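Local coordinates for periplasmic binding protein (Sulfurospirillum deleyianum, PDB 4PAG) that probably captures a small solute in the periplasm and delivers it to an ABC transporter, and is seen here with histidine bound, at residues A[259-262]-A[266-269]; A[192-197]-A[282-287]; A[299-304]-A[316-321]. One frame throughout, in Å; residues are numbered along the deposited sequence.

Contact 1: A[259-262]-A[266-269]. With HIS (histidine), chain E.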
loop_
_atom_site.group_PDB
_atom_site.type_symbol
_atom_site.label_atom_id
_atom_site.label_comp_id
_atom_site.label_asym_id
_atom_site.label_seq_id
_atom_site.Cartn_x
_atom_site.Cartn_y
_atom_site.Cartn_z
ATOM N N TYR A 259 15.087 3.392 9.124
ATOM C CA TYR A 259 14.325 4.390 8.358
ATOM C C TYR A 259 12.835 4.292 8.625
ATOM O O TYR A 259 12.270 3.194 8.646
ATOM C CB TYR A 259 14.611 4.247 6.853
ATOM C CG TYR A 259 16.100 4.261 6.541
ATOM C CD1 TYR A 259 16.820 5.448 6.549
ATOM C CD2 TYR A 259 16.793 3.078 6.300
ATOM C CE1 TYR A 259 18.190 5.461 6.313
ATOM C CE2 TYR A 259 18.162 3.084 6.046
ATOM C CZ TYR A 259 18.850 4.282 6.048
ATOM O OH TYR A 259 20.198 4.302 5.791
ATOM N N LEU A 260 12.215 5.451 8.829
ATOM C CA LEU A 260 10.796 5.551 9.138
ATOM C C LEU A 260 9.999 5.661 7.836
ATOM O O LEU A 260 10.282 6.500 6.995
ATOM C CB LEU A 260 10.540 6.772 10.025
ATOM C CG LEU A 260 9.138 7.031 10.567
ATOM C CD1 LEU A 260 8.670 5.913 11.483
ATOM C CD2 LEU A 260 9.106 8.375 11.294
ATOM N N VAL A 261 9.010 4.801 7.668
ATOM C CA VAL A 261 8.209 4.793 6.440
ATOM C C VAL A 261 7.370 6.073 6.346
ATOM O O VAL A 261 6.644 6.391 7.281
ATOM C CB VAL A 261 7.267 3.567 6.395
ATOM C CG1 VAL A 261 6.393 3.589 5.157
ATOM C CG2 VAL A 261 8.058 2.270 6.434
ATOM N N PRO A 262 7.461 6.810 5.222
ATOM C CA PRO A 262 6.584 7.960 5.010
ATOM C C PRO A 262 5.109 7.603 4.896
ATOM O O PRO A 262 4.745 6.512 4.422
ATOM C CB PRO A 262 7.075 8.547 3.685
ATOM C CG PRO A 262 8.480 8.073 3.558
ATOM C CD PRO A 262 8.470 6.701 4.159
ATOM N N PHE A 266 -0.816 8.816 2.057
ATOM C CA PHE A 266 -1.048 7.393 2.219
ATOM C C PHE A 266 0.298 6.738 2.531
ATOM O O PHE A 266 1.339 7.170 2.030
ATOM C CB PHE A 266 -1.580 6.756 0.931
ATOM C CG PHE A 266 -2.850 7.351 0.388
ATOM C CD1 PHE A 266 -3.837 7.891 1.216
ATOM C CD2 PHE A 266 -3.095 7.294 -0.984
ATOM C CE1 PHE A 266 -5.017 8.398 0.675
ATOM C CE2 PHE A 266 -4.272 7.790 -1.524
ATOM C CZ PHE A 266 -5.238 8.339 -0.692
ATOM N N ASN A 267 0.271 5.676 3.323
ATOM C CA ASN A 267 1.496 4.957 3.688
ATOM C C ASN A 267 2.210 4.402 2.455
ATOM O O ASN A 267 1.574 3.824 1.561
ATOM C CB ASN A 267 1.142 3.829 4.642
ATOM C CG ASN A 267 2.335 3.319 5.424
ATOM O OD1 ASN A 267 3.207 2.613 4.886
ATOM N ND2 ASN A 267 2.373 3.647 6.709
ATOM N N TRP A 268 3.532 4.580 2.405
ATOM C CA TRP A 268 4.322 4.161 1.255
ATOM C C TRP A 268 4.490 2.643 1.129
ATOM O O TRP A 268 4.800 2.173 0.040
ATOM C CB TRP A 268 5.714 4.829 1.255
ATOM C CG TRP A 268 5.711 6.272 0.837
ATOM C CD1 TRP A 268 4.641 7.125 0.819
ATOM C CD2 TRP A 268 6.838 7.040 0.407
ATOM N NE1 TRP A 268 5.030 8.360 0.385
ATOM C CE2 TRP A 268 6.374 8.340 0.131
ATOM C CE3 TRP A 268 8.197 6.754 0.225
ATOM C CZ2 TRP A 268 7.220 9.355 -0.324
ATOM C CZ3 TRP A 268 9.029 7.765 -0.223
ATOM C CH2 TRP A 268 8.539 9.044 -0.487
ATOM N N THR A 269 4.295 1.877 2.204
ATOM C CA THR A 269 4.564 0.422 2.139
ATOM C C THR A 269 3.499 -0.539 2.684
ATOM O O THR A 269 3.475 -1.699 2.271
ATOM C CB THR A 269 5.933 0.059 2.779
ATOM O OG1 THR A 269 5.846 0.107 4.209
ATOM C CG2 THR A 269 7.019 1.005 2.311
HETATM N N HIS E . 7.751 11.265 10.754
HETATM C CA HIS E . 6.650 10.659 9.956
HETATM C C HIS E . 5.702 9.877 10.855
HETATM O O HIS E . 5.666 8.641 10.914
HETATM C CB HIS E . 7.203 9.767 8.852
HETATM C CG HIS E . 8.307 10.400 8.063
HETATM N ND1 HIS E . 9.313 9.671 7.467
HETATM C CD2 HIS E . 8.563 11.698 7.778
HETATM C CE1 HIS E . 10.136 10.491 6.838
HETATM N NE2 HIS E . 9.704 11.727 7.011
HETATM O OXT HIS E . 4.938 10.509 11.568
#

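Contact 2: A[192-197]-A[282-287]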
loop_
_atom_site.group_PDB
_atom_site.type_symbol
_atom_site.label_atom_id
_atom_site.label_comp_id
_atom_site.label_asym_id
_atom_site.label_seq_id
_atom_site.Cartn_x
_atom_site.Cartn_y
_atom_site.Cartn_z
ATOM N N SER A 192 4.440 -7.247 3.768
ATOM C CA SER A 192 5.886 -7.053 3.548
ATOM C C SER A 192 6.342 -7.160 2.086
ATOM O O SER A 192 7.522 -6.977 1.793
ATOM C CB SER A 192 6.678 -8.063 4.380
ATOM O OG SER A 192 6.413 -9.385 3.957
ATOM N N GLU A 193 5.409 -7.424 1.176
ATOM C CA GLU A 193 5.710 -7.608 -0.252
ATOM C C GLU A 193 6.706 -6.609 -0.886
ATOM O O GLU A 193 7.603 -7.047 -1.608
ATOM C CB GLU A 193 4.403 -7.634 -1.064
ATOM C CG GLU A 193 4.579 -7.984 -2.533
ATOM C CD GLU A 193 4.660 -6.771 -3.453
ATOM O OE1 GLU A 193 4.450 -5.624 -2.988
ATOM O OE2 GLU A 193 4.919 -6.964 -4.665
ATOM N N PRO A 194 6.553 -5.285 -0.639
ATOM C CA PRO A 194 7.450 -4.348 -1.312
ATOM C C PRO A 194 8.888 -4.426 -0.802
ATOM O O PRO A 194 9.809 -4.036 -1.514
ATOM C CB PRO A 194 6.848 -2.980 -0.994
ATOM C CG PRO A 194 6.031 -3.186 0.227
ATOM C CD PRO A 194 5.503 -4.576 0.117
ATOM N N LEU A 195 9.070 -4.935 0.414
ATOM C CA LEU A 195 10.419 -5.153 0.949
ATOM C C LEU A 195 11.146 -6.232 0.143
ATOM O O LEU A 195 12.329 -6.100 -0.167
ATOM C CB LEU A 195 10.353 -5.520 2.428
ATOM C CG LEU A 195 9.797 -4.413 3.335
ATOM C CD1 LEU A 195 9.178 -4.983 4.604
ATOM C CD2 LEU A 195 10.899 -3.442 3.690
ATOM N N ALA A 196 10.429 -7.293 -0.207
ATOM C CA ALA A 196 10.982 -8.352 -1.059
ATOM C C ALA A 196 11.122 -7.887 -2.508
ATOM O O ALA A 196 12.096 -8.225 -3.183
ATOM C CB ALA A 196 10.107 -9.590 -0.987
ATOM N N LEU A 197 10.151 -7.110 -2.983
ATOM C CA LEU A 197 10.190 -6.574 -4.349
ATOM C C LEU A 197 11.381 -5.636 -4.564
ATOM O O LEU A 197 11.926 -5.542 -5.671
ATOM C CB LEU A 197 8.894 -5.826 -4.651
ATOM C CG LEU A 197 8.619 -5.514 -6.118
ATOM C CD1 LEU A 197 8.339 -6.796 -6.888
ATOM C CD2 LEU A 197 7.450 -4.543 -6.232
ATOM N N HIS A 282 10.731 1.563 -4.463
ATOM C CA HIS A 282 11.937 2.298 -4.869
ATOM C C HIS A 282 12.620 2.949 -3.673
ATOM O O HIS A 282 13.851 2.872 -3.524
ATOM C CB HIS A 282 11.629 3.348 -5.935
ATOM C CG HIS A 282 11.648 2.806 -7.324
ATOM N ND1 HIS A 282 12.811 2.657 -8.046
ATOM C CD2 HIS A 282 10.650 2.355 -8.120
ATOM C CE1 HIS A 282 12.530 2.146 -9.230
ATOM N NE2 HIS A 282 11.224 1.953 -9.298
ATOM N N TRP A 283 11.827 3.588 -2.824
ATOM C CA TRP A 283 12.353 4.166 -1.585
ATOM C C TRP A 283 13.072 3.105 -0.748
ATOM O O TRP A 283 14.207 3.324 -0.291
ATOM C CB TRP A 283 11.231 4.827 -0.788
ATOM C CG TRP A 283 11.662 5.302 0.559
ATOM C CD1 TRP A 283 12.373 6.435 0.839
ATOM C CD2 TRP A 283 11.420 4.661 1.813
ATOM N NE1 TRP A 283 12.580 6.541 2.186
ATOM C CE2 TRP A 283 12.015 5.462 2.810
ATOM C CE3 TRP A 283 10.766 3.487 2.193
ATOM C CZ2 TRP A 283 11.961 5.135 4.161
ATOM C CZ3 TRP A 283 10.729 3.154 3.538
ATOM C CH2 TRP A 283 11.321 3.980 4.505
ATOM N N ILE A 284 12.428 1.954 -0.559
ATOM C CA ILE A 284 13.072 0.821 0.128
ATOM C C ILE A 284 14.390 0.403 -0.559
ATOM O O ILE A 284 15.415 0.206 0.115
ATOM C CB ILE A 284 12.137 -0.412 0.232
ATOM C CG1 ILE A 284 10.976 -0.132 1.193
ATOM C CG2 ILE A 284 12.896 -1.628 0.729
ATOM C CD1 ILE A 284 9.830 -1.113 1.045
ATOM N N ALA A 285 14.369 0.252 -1.882
ATOM C CA ALA A 285 15.581 -0.134 -2.621
ATOM C C ALA A 285 16.732 0.853 -2.394
ATOM O O ALA A 285 17.897 0.449 -2.234
ATOM C CB ALA A 285 15.283 -0.264 -4.109
ATOM N N SER A 286 16.396 2.139 -2.363
ATOM C CA SER A 286 17.376 3.202 -2.121
ATOM C C SER A 286 18.021 3.068 -0.738
ATOM O O SER A 286 19.183 3.419 -0.563
ATOM C CB SER A 286 16.747 4.593 -2.279
ATOM O OG SER A 286 15.961 4.967 -1.149
ATOM N N LYS A 287 17.272 2.557 0.231
ATOM C CA LYS A 287 17.799 2.343 1.576
ATOM C C LYS A 287 18.565 1.019 1.697
ATOM O O LYS A 287 19.547 0.948 2.422
ATOM C CB LYS A 287 16.669 2.395 2.608
ATOM C CG LYS A 287 15.906 3.715 2.660
ATOM C CD LYS A 287 16.821 4.925 2.834
ATOM C CE LYS A 287 16.015 6.204 2.975
ATOM N NZ LYS A 287 16.853 7.389 2.665
#

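Contact 3: A[299-304]-A[316-321]. With HIS (histidine), chain E.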
loop_
_atom_site.group_PDB
_atom_site.type_symbol
_atom_site.label_atom_id
_atom_site.label_comp_id
_atom_site.label_asym_id
_atom_site.label_seq_id
_atom_site.Cartn_x
_atom_site.Cartn_y
_atom_site.Cartn_z
ATOM N N ASP A 299 13.747 12.627 -7.156
ATOM C CA ASP A 299 13.102 12.930 -8.441
ATOM C C ASP A 299 11.928 11.993 -8.745
ATOM O O ASP A 299 10.934 12.415 -9.323
ATOM C CB ASP A 299 14.118 12.883 -9.584
ATOM C CG ASP A 299 15.142 14.002 -9.505
ATOM O OD1 ASP A 299 14.977 14.931 -8.680
ATOM O OD2 ASP A 299 16.117 13.957 -10.285
ATOM N N LYS A 300 12.054 10.724 -8.374
ATOM C CA LYS A 300 10.924 9.786 -8.470
ATOM C C LYS A 300 9.749 10.204 -7.582
ATOM O O LYS A 300 8.596 10.147 -8.008
ATOM C CB LYS A 300 11.362 8.370 -8.119
ATOM C CG LYS A 300 12.258 7.761 -9.178
ATOM C CD LYS A 300 12.315 6.247 -9.083
ATOM C CE LYS A 300 12.844 5.638 -10.369
ATOM N NZ LYS A 300 11.847 5.725 -11.469
ATOM N N VAL A 301 10.040 10.641 -6.362
ATOM C CA VAL A 301 8.989 11.146 -5.476
ATOM C C VAL A 301 8.267 12.314 -6.149
ATOM O O VAL A 301 7.035 12.350 -6.191
ATOM C CB VAL A 301 9.534 11.585 -4.090
ATOM C CG1 VAL A 301 8.405 12.090 -3.203
ATOM C CG2 VAL A 301 10.255 10.438 -3.393
ATOM N N LYS A 302 9.034 13.257 -6.692
ATOM C CA LYS A 302 8.448 14.451 -7.302
ATOM C C LYS A 302 7.551 14.101 -8.479
ATOM O O LYS A 302 6.430 14.596 -8.555
ATOM C CB LYS A 302 9.532 15.464 -7.722
ATOM C CG LYS A 302 10.037 16.321 -6.575
ATOM C CD LYS A 302 11.263 17.135 -6.992
ATOM C CE LYS A 302 11.662 18.164 -5.946
ATOM N NZ LYS A 302 11.237 19.549 -6.293
ATOM N N ALA A 303 8.030 13.234 -9.373
ATOM C CA ALA A 303 7.252 12.823 -10.548
ATOM C C ALA A 303 6.003 12.037 -10.151
ATOM O O ALA A 303 4.928 12.243 -10.701
ATOM C CB ALA A 303 8.106 11.992 -11.495
ATOM N N PHE A 304 6.154 11.141 -9.187
ATOM C CA PHE A 304 5.038 10.324 -8.725
ATOM C C PHE A 304 3.932 11.194 -8.104
ATOM O O PHE A 304 2.747 11.046 -8.434
ATOM C CB PHE A 304 5.543 9.264 -7.750
ATOM C CG PHE A 304 4.489 8.300 -7.301
ATOM C CD1 PHE A 304 3.718 8.582 -6.190
ATOM C CD2 PHE A 304 4.267 7.113 -7.987
ATOM C CE1 PHE A 304 2.745 7.706 -5.766
ATOM C CE2 PHE A 304 3.294 6.227 -7.565
ATOM C CZ PHE A 304 2.533 6.528 -6.451
ATOM N N GLU A 316 12.035 21.686 0.438
ATOM C CA GLU A 316 11.673 21.720 1.848
ATOM C C GLU A 316 10.550 20.718 2.162
ATOM O O GLU A 316 10.573 20.083 3.214
ATOM C CB GLU A 316 11.282 23.137 2.282
ATOM C CG GLU A 316 11.125 23.318 3.789
ATOM C CD GLU A 316 12.373 22.943 4.582
ATOM O OE1 GLU A 316 13.502 23.140 4.080
ATOM O OE2 GLU A 316 12.225 22.452 5.719
ATOM N N ASP A 317 9.586 20.569 1.252
ATOM C CA ASP A 317 8.530 19.554 1.403
ATOM C C ASP A 317 9.104 18.151 1.467
ATOM O O ASP A 317 8.630 17.320 2.240
ATOM C CB ASP A 317 7.535 19.590 0.232
ATOM C CG ASP A 317 6.685 20.833 0.214
ATOM O OD1 ASP A 317 6.485 21.435 1.290
ATOM O OD2 ASP A 317 6.211 21.203 -0.884
ATOM N N LEU A 318 10.101 17.880 0.628
ATOM C CA LEU A 318 10.714 16.556 0.585
ATOM C C LEU A 318 11.377 16.234 1.914
ATOM O O LEU A 318 11.302 15.103 2.395
ATOM C CB LEU A 318 11.727 16.457 -0.550
ATOM C CG LEU A 318 11.167 16.427 -1.972
ATOM C CD1 LEU A 318 12.298 16.613 -2.973
ATOM C CD2 LEU A 318 10.416 15.130 -2.254
ATOM N N LYS A 319 12.008 17.244 2.506
ATOM C CA LYS A 319 12.624 17.108 3.814
ATOM C C LYS A 319 11.556 16.909 4.883
ATOM O O LYS A 319 11.618 15.957 5.652
ATOM C CB LYS A 319 13.462 18.349 4.136
ATOM C CG LYS A 319 14.295 18.217 5.402
ATOM C CD LYS A 319 14.947 19.540 5.781
ATOM C CE LYS A 319 15.476 19.504 7.208
ATOM N NZ LYS A 319 16.599 18.538 7.368
ATOM N N THR A 320 10.574 17.806 4.905
ATOM C CA THR A 320 9.525 17.822 5.924
ATOM C C THR A 320 8.706 16.540 5.973
ATOM O O THR A 320 8.539 15.950 7.031
ATOM C CB THR A 320 8.556 19.001 5.691
ATOM O OG1 THR A 320 9.274 20.232 5.810
ATOM C CG2 THR A 320 7.409 18.989 6.701
ATOM N N TYR A 321 8.173 16.124 4.833
ATOM C CA TYR A 321 7.292 14.963 4.802
ATOM C C TYR A 321 8.007 13.621 4.673
ATOM O O TYR A 321 7.489 12.611 5.151
ATOM C CB TYR A 321 6.262 15.124 3.685
ATOM C CG TYR A 321 5.342 16.293 3.936
ATOM C CD1 TYR A 321 4.378 16.230 4.930
ATOM C CD2 TYR A 321 5.447 17.465 3.198
ATOM C CE1 TYR A 321 3.538 17.298 5.178
ATOM C CE2 TYR A 321 4.612 18.539 3.438
ATOM C CZ TYR A 321 3.657 18.450 4.428
ATOM O OH TYR A 321 2.814 19.505 4.679
HETATM N N HIS E . 7.751 11.265 10.754
HETATM C CA HIS E . 6.650 10.659 9.956
HETATM C C HIS E . 5.702 9.877 10.855
HETATM O O HIS E . 5.666 8.641 10.914
HETATM C CB HIS E . 7.203 9.767 8.852
HETATM C CG HIS E . 8.307 10.400 8.063
HETATM N ND1 HIS E . 9.313 9.671 7.467
HETATM C CD2 HIS E . 8.563 11.698 7.778
HETATM C CE1 HIS E . 10.136 10.491 6.838
HETATM N NE2 HIS E . 9.704 11.727 7.011
HETATM O OXT HIS E . 4.938 10.509 11.568
#

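Contact 1: A[259-262]-A[266-269]
N267 OD1, which V261 CG1 approaches to 3.3 Å, is gripped by two backbone N-H groups of the chain that follows it. One belongs to T269, whose N lies 3.0 Å from N267 OD1, in the plane of the amide and on a lone pair; this closes an Asx turn. The other is the N-H of D270, while ND2 at the far end of the same amide gives hydrogen bonds to Q233 and to the backbone of D53, so both ends of the group are engaged and its rotation is fixed. Between the two segments the backbone adds one bond, W268 N to P262 O at 3.0 Å, nearly straight at 160°. Alongside that bond the proline lies over the indole: P262 CB stands 3.6 Å from the centroid of the five-membered ring of W268, only 12° off its normal, a CH-pi contact, and P262 CG carries the cover on to W268 CE3 at 3.6 Å. V261 turns CG1 anti to its own N, and the methyl meets T269 OG1 tip to tip at 3.6 Å. L260 and V261 line the histidine pocket. L260 O takes a weak hydrogen bond from ND1 of the histidine, 3.3 Å away, and L260 CD2 lies against the ligand's amino end, while K263 also bonds the ligand. The loop thus folds back on the end of strand 258-260, the edge strand of the parallel sheet beside strand 229-232, and is roofed by helix 277-288, whose W283 meets W268 edge to face.

Contact 2: A[192-197]-A[282-287]
Helix-to-helix packing within one lobe is exemplified where P194 and L195, on the short helix 193-197, meet I284 on helix 277-288. The contact is small and wholly apolar, with 141 Å² buried and no hydrogen bond across it. One methyl does most of the work. I284 sets CG1 anti to its carbonyl carbon and then runs on extended (chi2 164°), which carries CD1 out to the short helix. I284 CD1 lies 3.7 Å from L195 CD2, the two side chains crossing at about a right angle, and 4.1 Å from P194 CB. The backbone O of P194 is also close, 3.9 Å from I284 CD1. L195 CD2 fits beside the fork of the isoleucine as well, 4.0 Å from CG2 of I284. Replacing I284 with an alanine would probably open a gap between the two helices, leaving L195 CD2 and the ring of P194 without the methyl they pack on. Next to I284 on the same helix, W283 O accepts both the usual helical N-H of K287 and the hydroxyl of S286, whose OG is 2.6 Å from W283 O. K287 CG passes over one face of the W283 indole, toward its rim. I284 also touches A198, and L195 reaches L202 on strand 201-202, so the seam continues toward the far edge of the sheet. Such layering of helices on a parallel sheet is characteristic of the alpha/beta lobes of periplasmic binding proteins.

Contact 3: A[299-304]-A[316-321]
With CG anti to its carbonyl carbon (chi1 -71°) and the branch extended beyond it (chi2 169°), L318 sends its two methyls to different residues of helix 297-309. CD2 goes to V301, whose CG1 is held anti to its own N; L318 CD2 and V301 CG1 lie 3.8 Å apart as the side chains slide past each other in opposite directions. CD1 meets the lysine next along the helix. The aliphatic chain of K302 crosses the leucine at about a right angle, and K302 CE stands 3.4 Å from L318 CD1, tighter than an ordinary carbon-carbon contact. Beyond that point the lysine bends at its last torsion (-102°), and NZ donates to the backbone O of L313. The leucine thus sits between an apolar residue and the carbon stem of a charged one, at a seam grading from the interior toward solvent. Along helix 315-322, E316 O is gripped twice by T320: its N is 2.8 Å from that oxygen, and its OG1 2.9 Å from E316 O, above the carbonyl plane. At the other end, Y321 O comes within 3.0 Å of CD2 of the bound histidine. This is apolar packing between the last two helices of the chain, 297-309 and 315-322, the latter bringing Y321 to the histidine pocket.

Of the three contacts, contact 1 lies deepest, with contacts 2 and 3 packed against it. Contact 1 combines a backbone hydrogen bond with a proline-indole contact, joining strand end, loop and ligand; contacts 2 and 3 are apolar helix seams, buried in the first and partly solvent-edged in the second. Helix 277-288 links them: it supplies I284 to contact 2, where T269 CG2 of contact 1 also touches I284 CD1, and its H282 packs on K300 of contact 3. W268 of contact 1 reaches both neighbours, meeting W283 on one helix and V301 on the next. Contacts 1 and 3 each touch the bound histidine, whereas contact 2 stands back from it.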